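Local coordinates for protein cellulase (Rhodothermus marinus, PDB 3B7M) that probably hydrolyses internal beta-1,4-glucosidic bonds of cellulose as a family 12 endoglucanase with a beta-jelly-roll fold, at residues A[22-27]-A[59-64]; A[54-59]-A[196-201]; A[80-85]-A[206-211]; A[93-98]-A[114-119]; A[97-102]-A[192-197]. All coordinates share one frame; numbering follows the deposited sequence.

Interaction 1. Residues A[22-27]-A[59-64]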
# COMPACT_ATOMS: atom_id res chain seq x y z
N SER A 22 8.68 1.62 7.55
CA SER A 22 8.02 1.93 8.82
C SER A 22 7.31 0.74 9.43
O SER A 22 6.67 -0.05 8.72
CB SER A 22 7.01 3.07 8.65
OG SER A 22 7.61 4.18 8.01
N ASN A 23 7.41 0.64 10.74
CA ASN A 23 6.73 -0.40 11.49
C ASN A 23 5.22 -0.15 11.50
O ASN A 23 4.44 -1.07 11.25
CB ASN A 23 7.33 -0.49 12.90
CG ASN A 23 7.33 -1.88 13.45
OD1 ASN A 23 7.34 -2.88 12.71
ND2 ASN A 23 7.29 -1.98 14.78
N ASN A 24 4.82 1.11 11.73
CA ASN A 24 3.44 1.58 11.50
C ASN A 24 2.37 0.70 12.18
O ASN A 24 1.45 0.19 11.53
CB ASN A 24 3.18 1.72 9.98
CG ASN A 24 1.93 2.57 9.64
OD1 ASN A 24 1.28 2.36 8.59
ND2 ASN A 24 1.60 3.53 10.49
N VAL A 25 2.51 0.51 13.49
CA VAL A 25 1.46 -0.16 14.27
C VAL A 25 0.43 0.90 14.69
O VAL A 25 0.42 1.37 15.83
CB VAL A 25 2.03 -0.97 15.48
CG1 VAL A 25 0.92 -1.75 16.19
CG2 VAL A 25 3.13 -1.93 15.02
N TRP A 26 -0.44 1.28 13.77
CA TRP A 26 -1.33 2.41 13.99
C TRP A 26 -2.69 2.06 14.58
O TRP A 26 -3.37 2.92 15.10
CB TRP A 26 -1.50 3.22 12.69
CG TRP A 26 -2.20 2.48 11.57
CD1 TRP A 26 -1.62 1.71 10.58
CD2 TRP A 26 -3.61 2.45 11.31
NE1 TRP A 26 -2.59 1.21 9.74
CE2 TRP A 26 -3.82 1.65 10.16
CE3 TRP A 26 -4.73 3.03 11.94
CZ2 TRP A 26 -5.09 1.42 9.62
CZ3 TRP A 26 -6.00 2.79 11.41
CH2 TRP A 26 -6.17 1.99 10.26
N GLY A 27 -3.08 0.79 14.53
CA GLY A 27 -4.45 0.42 14.90
C GLY A 27 -4.54 -0.57 16.04
O GLY A 27 -5.59 -1.16 16.26
N TYR A 59 0.25 -1.69 9.49
CA TYR A 59 0.60 -1.73 8.07
C TYR A 59 2.09 -1.42 7.92
O TYR A 59 2.45 -0.30 7.52
CB TYR A 59 -0.28 -0.75 7.28
CG TYR A 59 -0.01 -0.66 5.78
CD1 TYR A 59 0.05 -1.80 4.97
CD2 TYR A 59 0.14 0.58 5.16
CE1 TYR A 59 0.27 -1.70 3.59
CE2 TYR A 59 0.37 0.70 3.79
CZ TYR A 59 0.44 -0.45 3.01
OH TYR A 59 0.67 -0.33 1.66
N PRO A 60 2.96 -2.39 8.28
CA PRO A 60 4.39 -2.13 8.09
C PRO A 60 4.61 -2.01 6.59
O PRO A 60 4.02 -2.77 5.83
CB PRO A 60 5.06 -3.39 8.64
CG PRO A 60 3.99 -4.48 8.51
CD PRO A 60 2.71 -3.75 8.83
N ASN A 61 5.42 -1.05 6.16
CA ASN A 61 5.45 -0.71 4.75
C ASN A 61 6.75 -0.08 4.29
O ASN A 61 7.52 0.43 5.10
CB ASN A 61 4.26 0.19 4.39
CG ASN A 61 4.40 1.59 4.95
OD1 ASN A 61 4.92 2.48 4.29
ND2 ASN A 61 3.96 1.79 6.19
N ILE A 62 6.99 -0.12 2.99
CA ILE A 62 8.05 0.68 2.39
C ILE A 62 7.40 1.75 1.52
O ILE A 62 6.46 1.46 0.77
CB ILE A 62 9.07 -0.20 1.60
CG1 ILE A 62 10.17 0.67 0.98
CG2 ILE A 62 8.36 -1.10 0.59
CD1 ILE A 62 11.44 -0.12 0.56
N GLN A 63 7.89 2.99 1.63
CA GLN A 63 7.23 4.14 1.02
C GLN A 63 8.18 4.93 0.14
O GLN A 63 9.33 5.12 0.51
CB GLN A 63 6.69 5.07 2.13
CG GLN A 63 6.05 6.34 1.60
CD GLN A 63 5.74 7.37 2.67
OE1 GLN A 63 4.58 7.52 3.06
NE2 GLN A 63 6.76 8.10 3.12
N PHE A 64 7.68 5.36 -1.02
CA PHE A 64 8.34 6.37 -1.85
C PHE A 64 7.50 7.64 -1.77
O PHE A 64 6.33 7.63 -2.18
CB PHE A 64 8.48 5.89 -3.31
CG PHE A 64 9.06 6.93 -4.25
CD1 PHE A 64 10.37 7.39 -4.09
CD2 PHE A 64 8.31 7.43 -5.33
CE1 PHE A 64 10.92 8.35 -4.96
CE2 PHE A 64 8.85 8.39 -6.20
CZ PHE A 64 10.15 8.85 -6.02
O HOH W 1 7.20 3.93 5.47

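Interaction 2. Residues A[54-59]-A[196-201]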
# COMPACT_ATOMS: atom_id res chain seq x y z
N ASN A 54 -12.32 -6.63 12.63
CA ASN A 54 -12.52 -6.21 11.24
C ASN A 54 -11.64 -5.04 10.81
O ASN A 54 -11.56 -4.73 9.63
CB ASN A 54 -14.00 -5.91 10.94
CG ASN A 54 -14.72 -7.12 10.38
OD1 ASN A 54 -14.38 -8.26 10.70
ND2 ASN A 54 -15.73 -6.89 9.53
N ASN A 55 -10.99 -4.40 11.78
CA ASN A 55 -10.10 -3.26 11.51
C ASN A 55 -8.62 -3.63 11.54
O ASN A 55 -8.19 -4.49 12.31
CB ASN A 55 -10.39 -2.10 12.48
CG ASN A 55 -10.08 -2.45 13.92
OD1 ASN A 55 -10.45 -3.52 14.39
ND2 ASN A 55 -9.38 -1.56 14.62
N VAL A 56 -7.85 -2.96 10.68
CA VAL A 56 -6.40 -3.15 10.56
C VAL A 56 -5.68 -2.84 11.87
O VAL A 56 -5.95 -1.81 12.51
CB VAL A 56 -5.83 -2.24 9.43
CG1 VAL A 56 -4.33 -2.32 9.38
CG2 VAL A 56 -6.42 -2.62 8.09
N ALA A 57 -4.76 -3.73 12.26
CA ALA A 57 -3.90 -3.53 13.42
C ALA A 57 -2.66 -2.72 13.07
O ALA A 57 -2.25 -1.83 13.82
CB ALA A 57 -3.49 -4.87 13.99
N ALA A 58 -2.07 -3.01 11.91
CA ALA A 58 -0.78 -2.46 11.53
C ALA A 58 -0.61 -2.55 10.03
O ALA A 58 -1.24 -3.40 9.37
CB ALA A 58 0.32 -3.23 12.22
N TYR A 59 0.25 -1.69 9.49
CA TYR A 59 0.60 -1.73 8.07
C TYR A 59 2.09 -1.42 7.92
O TYR A 59 2.45 -0.30 7.52
CB TYR A 59 -0.28 -0.75 7.28
CG TYR A 59 -0.01 -0.66 5.78
CD1 TYR A 59 0.05 -1.80 4.97
CD2 TYR A 59 0.14 0.58 5.16
CE1 TYR A 59 0.27 -1.70 3.59
CE2 TYR A 59 0.37 0.70 3.79
CZ TYR A 59 0.44 -0.45 3.01
OH TYR A 59 0.67 -0.33 1.66
N GLY A 196 3.16 -2.92 1.40
CA GLY A 196 3.46 -3.70 2.59
C GLY A 196 2.27 -4.59 2.92
O GLY A 196 1.53 -4.99 2.03
N PHE A 197 2.11 -4.89 4.21
CA PHE A 197 1.12 -5.84 4.63
C PHE A 197 0.20 -5.21 5.66
O PHE A 197 0.66 -4.70 6.67
CB PHE A 197 1.81 -7.09 5.21
CG PHE A 197 2.88 -7.65 4.30
CD1 PHE A 197 2.56 -8.51 3.27
CD2 PHE A 197 4.22 -7.30 4.48
CE1 PHE A 197 3.55 -9.04 2.43
CE2 PHE A 197 5.21 -7.81 3.64
CZ PHE A 197 4.87 -8.67 2.62
N GLU A 198 -1.10 -5.21 5.38
CA GLU A 198 -2.10 -4.82 6.38
C GLU A 198 -2.32 -6.04 7.26
O GLU A 198 -2.77 -7.08 6.77
CB GLU A 198 -3.42 -4.40 5.72
CG GLU A 198 -3.36 -3.08 4.96
CD GLU A 198 -4.74 -2.47 4.73
OE1 GLU A 198 -5.64 -3.17 4.20
OE2 GLU A 198 -4.93 -1.28 5.06
N LEU A 199 -1.97 -5.93 8.54
CA LEU A 199 -2.07 -7.04 9.49
C LEU A 199 -3.33 -6.96 10.33
O LEU A 199 -3.67 -5.91 10.87
CB LEU A 199 -0.82 -7.10 10.40
CG LEU A 199 0.52 -7.22 9.69
CD1 LEU A 199 1.66 -7.36 10.69
CD2 LEU A 199 0.51 -8.42 8.71
N PHE A 200 -4.05 -8.07 10.41
CA PHE A 200 -5.23 -8.15 11.27
C PHE A 200 -4.92 -9.08 12.43
O PHE A 200 -5.02 -8.67 13.59
CB PHE A 200 -6.48 -8.60 10.50
CG PHE A 200 -6.93 -7.62 9.45
CD1 PHE A 200 -6.25 -7.50 8.23
CD2 PHE A 200 -8.04 -6.81 9.67
CE1 PHE A 200 -6.67 -6.61 7.25
CE2 PHE A 200 -8.47 -5.91 8.69
CZ PHE A 200 -7.78 -5.81 7.48
N THR A 201 -4.55 -10.32 12.13
CA THR A 201 -4.08 -11.25 13.16
C THR A 201 -2.79 -11.93 12.72
O THR A 201 -2.70 -12.43 11.60
CB THR A 201 -5.17 -12.30 13.61
OG1 THR A 201 -4.93 -13.58 13.01
CG2 THR A 201 -6.55 -11.86 13.27

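Interaction 3. Residues A[80-85]-A[206-211]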
# COMPACT_ATOMS: atom_id res chain seq x y z
N THR A 80 6.17 0.16 -10.95
CA THR A 80 6.62 -0.43 -9.70
C THR A 80 6.90 -1.93 -9.82
O THR A 80 6.21 -2.64 -10.56
CB THR A 80 5.63 -0.14 -8.56
OG1 THR A 80 6.23 -0.45 -7.31
CG2 THR A 80 4.33 -0.95 -8.74
N SER A 81 7.91 -2.40 -9.09
CA SER A 81 8.14 -3.83 -8.91
C SER A 81 8.18 -4.19 -7.42
O SER A 81 8.52 -3.37 -6.58
CB SER A 81 9.45 -4.26 -9.60
OG SER A 81 9.47 -3.79 -10.94
N TRP A 82 7.82 -5.43 -7.11
CA TRP A 82 7.78 -5.90 -5.74
C TRP A 82 7.68 -7.42 -5.69
O TRP A 82 7.04 -8.03 -6.54
CB TRP A 82 6.59 -5.26 -5.00
CG TRP A 82 6.59 -5.48 -3.53
CD1 TRP A 82 7.65 -5.36 -2.68
CD2 TRP A 82 5.46 -5.82 -2.71
NE1 TRP A 82 7.26 -5.62 -1.39
CE2 TRP A 82 5.92 -5.91 -1.38
CE3 TRP A 82 4.09 -6.05 -2.98
CZ2 TRP A 82 5.07 -6.23 -0.31
CZ3 TRP A 82 3.25 -6.37 -1.92
CH2 TRP A 82 3.75 -6.46 -0.59
N THR A 83 8.33 -8.02 -4.70
CA THR A 83 8.15 -9.44 -4.45
C THR A 83 7.82 -9.65 -2.99
O THR A 83 8.53 -9.18 -2.11
CB THR A 83 9.38 -10.27 -4.84
OG1 THR A 83 9.76 -9.95 -6.17
CG2 THR A 83 9.08 -11.78 -4.75
N LEU A 84 6.74 -10.37 -2.73
CA LEU A 84 6.37 -10.71 -1.37
C LEU A 84 6.51 -12.21 -1.17
O LEU A 84 6.50 -12.99 -2.14
CB LEU A 84 4.95 -10.26 -1.05
CG LEU A 84 3.85 -10.95 -1.84
CD1 LEU A 84 2.89 -11.68 -0.91
CD2 LEU A 84 3.13 -9.98 -2.79
N THR A 85 6.67 -12.59 0.10
CA THR A 85 6.72 -13.98 0.50
C THR A 85 5.56 -14.19 1.46
O THR A 85 5.57 -13.66 2.56
CB THR A 85 8.07 -14.33 1.17
OG1 THR A 85 9.16 -13.90 0.34
CG2 THR A 85 8.18 -15.85 1.42
N LEU A 206 6.04 -12.95 7.08
CA LEU A 206 5.82 -12.24 5.83
C LEU A 206 7.09 -11.48 5.43
O LEU A 206 7.76 -10.93 6.29
CB LEU A 206 4.66 -11.28 5.95
CG LEU A 206 3.24 -11.86 5.94
CD1 LEU A 206 2.26 -10.76 6.31
CD2 LEU A 206 2.93 -12.46 4.57
N ARG A 207 7.40 -11.47 4.15
CA ARG A 207 8.61 -10.79 3.67
C ARG A 207 8.29 -9.84 2.50
O ARG A 207 7.49 -10.16 1.61
CB ARG A 207 9.64 -11.83 3.24
CG ARG A 207 11.07 -11.40 3.36
CD ARG A 207 12.02 -12.60 3.17
NE ARG A 207 12.48 -12.71 1.78
CZ ARG A 207 13.31 -11.84 1.20
NH1 ARG A 207 13.77 -10.79 1.88
NH2 ARG A 207 13.68 -12.03 -0.06
N SER A 208 8.92 -8.67 2.51
CA SER A 208 8.84 -7.73 1.42
C SER A 208 10.24 -7.58 0.83
O SER A 208 11.21 -7.40 1.58
CB SER A 208 8.34 -6.38 1.92
OG SER A 208 8.56 -5.36 0.97
N ALA A 209 10.35 -7.66 -0.50
CA ALA A 209 11.65 -7.58 -1.18
C ALA A 209 11.56 -6.92 -2.53
O ALA A 209 10.50 -6.88 -3.16
CB ALA A 209 12.29 -8.97 -1.32
N ASP A 210 12.71 -6.41 -2.98
CA ASP A 210 12.92 -5.95 -4.35
C ASP A 210 11.98 -4.81 -4.74
O ASP A 210 11.52 -4.77 -5.88
CB ASP A 210 12.73 -7.10 -5.37
CG ASP A 210 13.70 -8.25 -5.17
OD1 ASP A 210 14.83 -8.04 -4.68
OD2 ASP A 210 13.32 -9.39 -5.53
N PHE A 211 11.69 -3.91 -3.82
CA PHE A 211 10.77 -2.83 -4.12
C PHE A 211 11.44 -1.76 -4.96
O PHE A 211 12.59 -1.38 -4.73
CB PHE A 211 10.25 -2.23 -2.83
CG PHE A 211 9.31 -1.07 -3.02
CD1 PHE A 211 7.99 -1.28 -3.43
CD2 PHE A 211 9.73 0.23 -2.71
CE1 PHE A 211 7.10 -0.19 -3.56
CE2 PHE A 211 8.86 1.32 -2.84
CZ PHE A 211 7.54 1.11 -3.25
O HOH W 2 9.83 -11.46 -0.56

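Interaction 4. Residues A[93-98]-A[114-119]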
# COMPACT_ATOMS: atom_id res chain seq x y z
N ASN A 93 -3.28 -8.82 4.43
CA ASN A 93 -3.18 -8.67 2.98
C ASN A 93 -1.80 -8.17 2.57
O ASN A 93 -1.04 -7.70 3.40
CB ASN A 93 -4.30 -7.80 2.39
CG ASN A 93 -4.19 -6.33 2.78
OD1 ASN A 93 -5.19 -5.62 2.90
ND2 ASN A 93 -2.97 -5.87 2.99
N ALA A 94 -1.50 -8.29 1.29
CA ALA A 94 -0.32 -7.67 0.71
C ALA A 94 -0.85 -6.64 -0.28
O ALA A 94 -1.49 -6.99 -1.28
CB ALA A 94 0.55 -8.73 0.02
N ALA A 95 -0.61 -5.36 0.00
CA ALA A 95 -1.33 -4.30 -0.69
C ALA A 95 -0.49 -3.06 -0.87
O ALA A 95 0.21 -2.63 0.07
CB ALA A 95 -2.62 -3.97 0.10
N TYR A 96 -0.53 -2.50 -2.08
CA TYR A 96 -0.12 -1.11 -2.31
C TYR A 96 -1.12 -0.12 -1.73
O TYR A 96 -2.32 -0.40 -1.67
CB TYR A 96 -0.01 -0.81 -3.80
CG TYR A 96 1.29 -1.27 -4.40
CD1 TYR A 96 1.48 -2.60 -4.74
CD2 TYR A 96 2.33 -0.37 -4.62
CE1 TYR A 96 2.68 -3.03 -5.28
CE2 TYR A 96 3.53 -0.80 -5.16
CZ TYR A 96 3.69 -2.13 -5.50
OH TYR A 96 4.88 -2.58 -6.04
N ASP A 97 -0.60 1.03 -1.31
CA ASP A 97 -1.42 2.14 -0.85
C ASP A 97 -0.87 3.42 -1.49
O ASP A 97 0.31 3.75 -1.31
CB ASP A 97 -1.36 2.22 0.67
CG ASP A 97 -2.62 2.82 1.31
OD1 ASP A 97 -3.57 3.21 0.59
OD2 ASP A 97 -2.65 2.87 2.56
N ILE A 98 -1.70 4.10 -2.27
CA ILE A 98 -1.29 5.31 -2.98
C ILE A 98 -2.17 6.48 -2.53
O ILE A 98 -3.41 6.38 -2.56
CB ILE A 98 -1.38 5.13 -4.51
CG1 ILE A 98 -0.68 3.81 -4.94
CG2 ILE A 98 -0.73 6.31 -5.21
CD1 ILE A 98 -0.79 3.47 -6.42
N GLU A 114 -7.37 7.52 -1.31
CA GLU A 114 -6.46 6.44 -1.03
C GLU A 114 -6.78 5.36 -2.06
O GLU A 114 -7.93 4.91 -2.14
CB GLU A 114 -6.74 5.93 0.38
CG GLU A 114 -5.90 4.77 0.84
CD GLU A 114 -6.06 4.44 2.34
OE1 GLU A 114 -6.82 5.13 3.07
OE2 GLU A 114 -5.41 3.47 2.78
N LEU A 115 -5.78 4.99 -2.85
CA LEU A 115 -5.94 3.92 -3.83
C LEU A 115 -5.09 2.72 -3.44
O LEU A 115 -3.86 2.82 -3.33
CB LEU A 115 -5.56 4.40 -5.24
CG LEU A 115 -6.00 3.57 -6.45
CD1 LEU A 115 -6.23 4.47 -7.66
CD2 LEU A 115 -4.99 2.49 -6.80
N MET A 116 -5.76 1.59 -3.24
CA MET A 116 -5.13 0.34 -2.83
C MET A 116 -5.12 -0.70 -3.96
O MET A 116 -6.06 -0.78 -4.76
CB MET A 116 -5.83 -0.26 -1.62
CG MET A 116 -5.98 0.68 -0.41
SD MET A 116 -6.28 -0.25 1.11
CE MET A 116 -4.61 -0.79 1.48
N ILE A 117 -4.06 -1.49 -4.01
CA ILE A 117 -3.97 -2.59 -4.95
C ILE A 117 -3.57 -3.80 -4.15
O ILE A 117 -2.47 -3.85 -3.61
CB ILE A 117 -2.96 -2.29 -6.05
CG1 ILE A 117 -3.31 -0.96 -6.73
CG2 ILE A 117 -2.85 -3.46 -7.06
CD1 ILE A 117 -2.26 -0.45 -7.74
N TRP A 118 -4.49 -4.76 -4.06
CA TRP A 118 -4.30 -5.97 -3.28
C TRP A 118 -3.80 -7.06 -4.20
O TRP A 118 -4.45 -7.39 -5.20
CB TRP A 118 -5.64 -6.42 -2.66
CG TRP A 118 -6.20 -5.53 -1.59
CD1 TRP A 118 -6.13 -4.17 -1.51
CD2 TRP A 118 -7.00 -5.95 -0.46
NE1 TRP A 118 -6.80 -3.71 -0.40
CE2 TRP A 118 -7.34 -4.79 0.26
CE3 TRP A 118 -7.42 -7.19 0.02
CZ2 TRP A 118 -8.10 -4.83 1.44
CZ3 TRP A 118 -8.18 -7.24 1.18
CH2 TRP A 118 -8.51 -6.06 1.88
N LEU A 119 -2.65 -7.63 -3.85
CA LEU A 119 -2.01 -8.67 -4.64
C LEU A 119 -2.23 -10.06 -4.06
O LEU A 119 -2.22 -11.06 -4.79
CB LEU A 119 -0.51 -8.38 -4.76
CG LEU A 119 -0.13 -7.07 -5.46
CD1 LEU A 119 1.38 -6.94 -5.53
CD2 LEU A 119 -0.73 -7.01 -6.86

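Interaction 5. Residues A[97-102]-A[192-197]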
# COMPACT_ATOMS: atom_id res chain seq x y z
N ASP A 97 -0.60 1.03 -1.31
CA ASP A 97 -1.42 2.14 -0.85
C ASP A 97 -0.87 3.42 -1.49
O ASP A 97 0.31 3.75 -1.31
CB ASP A 97 -1.36 2.22 0.67
CG ASP A 97 -2.62 2.82 1.31
OD1 ASP A 97 -3.57 3.21 0.59
OD2 ASP A 97 -2.65 2.87 2.56
N ILE A 98 -1.70 4.10 -2.27
CA ILE A 98 -1.29 5.31 -2.98
C ILE A 98 -2.17 6.48 -2.53
O ILE A 98 -3.41 6.38 -2.56
CB ILE A 98 -1.38 5.13 -4.51
CG1 ILE A 98 -0.68 3.81 -4.94
CG2 ILE A 98 -0.73 6.31 -5.21
CD1 ILE A 98 -0.79 3.47 -6.42
N PHE A 99 -1.54 7.58 -2.11
CA PHE A 99 -2.30 8.72 -1.58
C PHE A 99 -2.33 9.95 -2.47
O PHE A 99 -1.30 10.36 -3.02
CB PHE A 99 -1.80 9.08 -0.18
CG PHE A 99 -2.19 8.08 0.87
CD1 PHE A 99 -3.47 8.12 1.43
CD2 PHE A 99 -1.30 7.09 1.28
CE1 PHE A 99 -3.85 7.18 2.40
CE2 PHE A 99 -1.67 6.16 2.25
CZ PHE A 99 -2.94 6.20 2.81
N PHE A 100 -3.53 10.52 -2.62
CA PHE A 100 -3.77 11.72 -3.42
C PHE A 100 -4.40 12.78 -2.55
O PHE A 100 -5.23 12.47 -1.69
CB PHE A 100 -4.73 11.43 -4.57
CG PHE A 100 -4.28 10.32 -5.47
CD1 PHE A 100 -4.55 9.00 -5.15
CD2 PHE A 100 -3.58 10.59 -6.63
CE1 PHE A 100 -4.13 7.96 -5.99
CE2 PHE A 100 -3.16 9.55 -7.47
CZ PHE A 100 -3.45 8.24 -7.14
N ALA A 101 -4.04 14.04 -2.79
CA ALA A 101 -4.66 15.16 -2.11
C ALA A 101 -4.82 16.35 -3.05
O ALA A 101 -3.96 16.61 -3.91
CB ALA A 101 -3.85 15.55 -0.89
N ALA A 102 -5.92 17.07 -2.89
CA ALA A 102 -6.14 18.31 -3.62
C ALA A 102 -5.08 19.34 -3.22
O ALA A 102 -4.57 20.08 -4.06
CB ALA A 102 -7.54 18.84 -3.36
N SER A 192 2.35 9.97 -2.41
CA SER A 192 3.23 8.87 -2.08
C SER A 192 2.72 7.53 -2.60
O SER A 192 1.53 7.37 -2.90
CB SER A 192 3.42 8.77 -0.56
OG SER A 192 2.17 8.66 0.09
N VAL A 193 3.65 6.58 -2.69
CA VAL A 193 3.34 5.21 -3.08
C VAL A 193 3.97 4.33 -2.03
O VAL A 193 5.20 4.40 -1.81
CB VAL A 193 3.95 4.84 -4.45
CG1 VAL A 193 3.76 3.33 -4.72
CG2 VAL A 193 3.34 5.69 -5.57
N GLN A 194 3.16 3.49 -1.40
CA GLN A 194 3.65 2.55 -0.39
C GLN A 194 3.24 1.15 -0.76
O GLN A 194 2.22 0.97 -1.43
CB GLN A 194 3.01 2.84 0.96
CG GLN A 194 2.87 4.29 1.34
CD GLN A 194 2.23 4.45 2.68
OE1 GLN A 194 1.13 3.98 2.91
NE2 GLN A 194 2.92 5.12 3.58
N THR A 195 4.00 0.15 -0.30
CA THR A 195 3.50 -1.21 -0.29
C THR A 195 3.92 -1.91 1.00
O THR A 195 4.92 -1.53 1.62
CB THR A 195 3.96 -2.01 -1.51
OG1 THR A 195 3.09 -3.14 -1.68
CG2 THR A 195 5.42 -2.49 -1.34
N GLY A 196 3.16 -2.92 1.40
CA GLY A 196 3.46 -3.70 2.59
C GLY A 196 2.27 -4.59 2.92
O GLY A 196 1.53 -4.99 2.03
N PHE A 197 2.11 -4.89 4.21
CA PHE A 197 1.12 -5.84 4.63
C PHE A 197 0.20 -5.21 5.66
O PHE A 197 0.66 -4.70 6.67
CB PHE A 197 1.81 -7.09 5.21
CG PHE A 197 2.88 -7.65 4.30
CD1 PHE A 197 2.56 -8.51 3.27
CD2 PHE A 197 4.22 -7.30 4.48
CE1 PHE A 197 3.55 -9.04 2.43
CE2 PHE A 197 5.21 -7.81 3.64
CZ PHE A 197 4.87 -8.67 2.62

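Interaction 1. Residues A[22-27]-A[59-64]
Ser22 and Asn61 form an antiparallel hydrogen-bonded pair at the point where strand 19-22 ends beside the start of strand 61-65. Ser22 N gives its hydrogen to Asn61 O at 3.0 Å, and Asn61 N returns a bond to Ser22 O. That same Ser22 O takes a CA-H...O contact from Pro60 CA at 3.1 Å, so two residues in a row lean on one carbonyl. Strand 19-22, the neighbour of edge strand 11-14 in the larger jelly-roll sheet, stops here, and the chain curls away: Asn24 takes up a left-handed backbone conformation, and its O receives Tyr59 N at 3.0 Å in a nearly straight bond (169°). Val25 then turns the chain through an inverse gamma turn. Asn61 carries the polar side of the contact. With CG between the backbone N and the carbonyl carbon (chi1 71°), its amide folds back so that ND2 donates to Tyr59 O at 2.9 Å, within the amide plane. A water links its OD1, 2.9 Å away, to Ser22 OG, which also has Thr11 OG1 as a partner. Asn61 CB lies 4.0 Å above one face of the Tyr59 ring, near its rim. Trp26 comes to Tyr59 edge-on instead, its NE1 lying 3.9 Å from Tyr59 CB. The Asn23 amide bonds Gln32 and the carbonyl of Gly7.

Interaction 2. Residues A[54-59]-A[196-201]
Asn54 O meets the rim of the Phe200 ring at CE2, 3.4 Å away and near the ring plane, and Asn55 O comes obliquely to the next ring atom. Val56 follows over a face: its CA stands 4.2 Å from the Phe200 centroid in a CH-pi contact, while CG2 reaches Phe200 CZ at 3.5 Å and also touches Glu198 OE2. Ala57 and Ala58 both face Leu199 in a classic beta bulge; Leu199 O accepts Ala57 N at 2.8 Å and, weakly, Ala58 N, and Leu199 N bonds Ala58 O at 2.8 Å. Tyr59, with CG anti to the backbone N (chi1 178°), lays its ring edge along Phe197 and Glu198, CD1 lying 3.6 Å from Glu198 CG, and its OH bonds Ala95 O. An alanine in place of Tyr59 would probably open a gap beside Glu198 CG and cost Ala95 O its hydroxyl partner. Tyr59 thus flanks the Glu198 stem at CG and Val56 CG2 its carboxylate, while backbone bonds fix the loop to strand 189-199.

Interaction 3. Residues A[80-85]-A[206-211]
The Trp82 indole has Leu84 CB 4.0 Å above one face, near the rim, and Ser208 at its edge. NE1 donates in the ring plane to Ser208 OG, 2.7 Å away and nearly straight at 166°. Both side chains stand on the inward side of the sheet, where Trp82 CG (chi1 -170°) and Ser208 OG (chi1 166°), each anti to its backbone N, bring NE1 and OG together. Trp82 CD1 in turn lies at the edge of the Phe211 ring and 4.1 Å from Phe211 CB. The strands run antiparallel: Thr83 and Ala209 exchange backbone bonds, each 2.9 Å between N and O, and Thr85 does so with Arg207. On the side away from Trp82, Thr85 OG1 rests on Arg207 CB at 3.6 Å. A water joins Thr85 OG1 to Thr83 O. Within the smaller sheet of the jelly roll, strand 78-85 lies between strands 207-215 and 165-170. The Trp82 side turns inward and packs on Phe197, Thr195 and Ala94 of the larger sheet.

Interaction 4. Residues A[93-98]-A[114-119]
Tyr96 and Ile98 pair with Ile117 and Leu115 across an antiparallel beta hairpin of the larger jelly-roll sheet, the strand axes 154° apart. Tyr96 N reaches Ile117 O at 2.8 Å and Ile98 N reaches Leu115 O at 2.7 Å; both pairs have return bonds, and Leu119 N adds one to Ala94 O. Between them lie the non-hydrogen-bonded pairs Ala95-Trp118 and Asp97-Met116. Trp118, its CG anti to the carbonyl carbon (chi1 -68°), turns one indole face to the neighbouring strand: Ala95 CB sits 4.2 Å from the five-membered ring centroid, and Asn93 CB covers the six-membered ring in the same CH-pi fashion. An alanine in place of Trp118 would probably open a gap beneath Asn93 and Ala95 and let the Asn93 side chain turn more freely. On the other side of the sheet Tyr96, Ile98, Leu115 and Ile117 are buried, the isoleucines reaching Leu171 of helix 171-181. The carboxylates of Asp97 and Glu114 come close together, though their exact placing is doubtful. Met116 CE touches Ala95 CB at 4.0 Å.

Interaction 5. Residues A[97-102]-A[192-197]
Gln194 and Asp97 project together from the same face of the sheet, carried by a backbone pair in which Asp97 N bonds Gln194 O at 2.8 Å and Gln194 N bonds Asp97 O at 2.9 Å. The Gln194 CG is anti to the carbonyl carbon (chi1 -41°), and the chain beyond it is extended, which carries the amide past Asp97 CB to the Phe99 ring. There OE1 lies in the ring plane at the edge, 3.6 Å from Phe99 CE2, with ring and amide planes almost perpendicular (81°). The other end of the amide is held outside the pair: NE2 bonds Gln63 OE1, which would help fix the rotation of the group. Ser192 OG also comes to the Phe99 edge, 4.0 Å from CD2, so two oxygens face ring hydrogens. On the other face of the sheet, Ile98 CG2 is anti to the backbone N and lies 3.4 Å from Ser192 O, then 4.1 Å from Val193 CG2, the two aliphatic side chains running side by side. Phe99 N reaches Ser192 O at 3.2 Å. In the larger jelly-roll sheet strand 189-199 has strand 61-65 as its other neighbour, strand 91-101 has strand 112-122, and Ile98 packs against Leu190.

In the fold
Four of the contacts follow one another across the larger sheet: interactions 1 and 2 share Tyr59, interactions 2 and 5 share Gly196 and Phe197, and interactions 4 and 5 share Asp97 and Ile98, their centres about 8 Å apart. Tyr59 OH ties loop 54-59 to the middle of the sheet through Ala95 O at 2.8 Å. Interaction 3 belongs to the smaller sheet, its centre about 17 Å from that of interaction 2. The sheets meet where Thr80 OG1 bonds Tyr96 OH at 2.8 Å and where Leu206 CD1 packs on Leu199 CD2 at 3.8 Å. As in family 12 relatives, the side bearing Asp97, Glu114, Trp118 and Glu198 probably lines the substrate cleft.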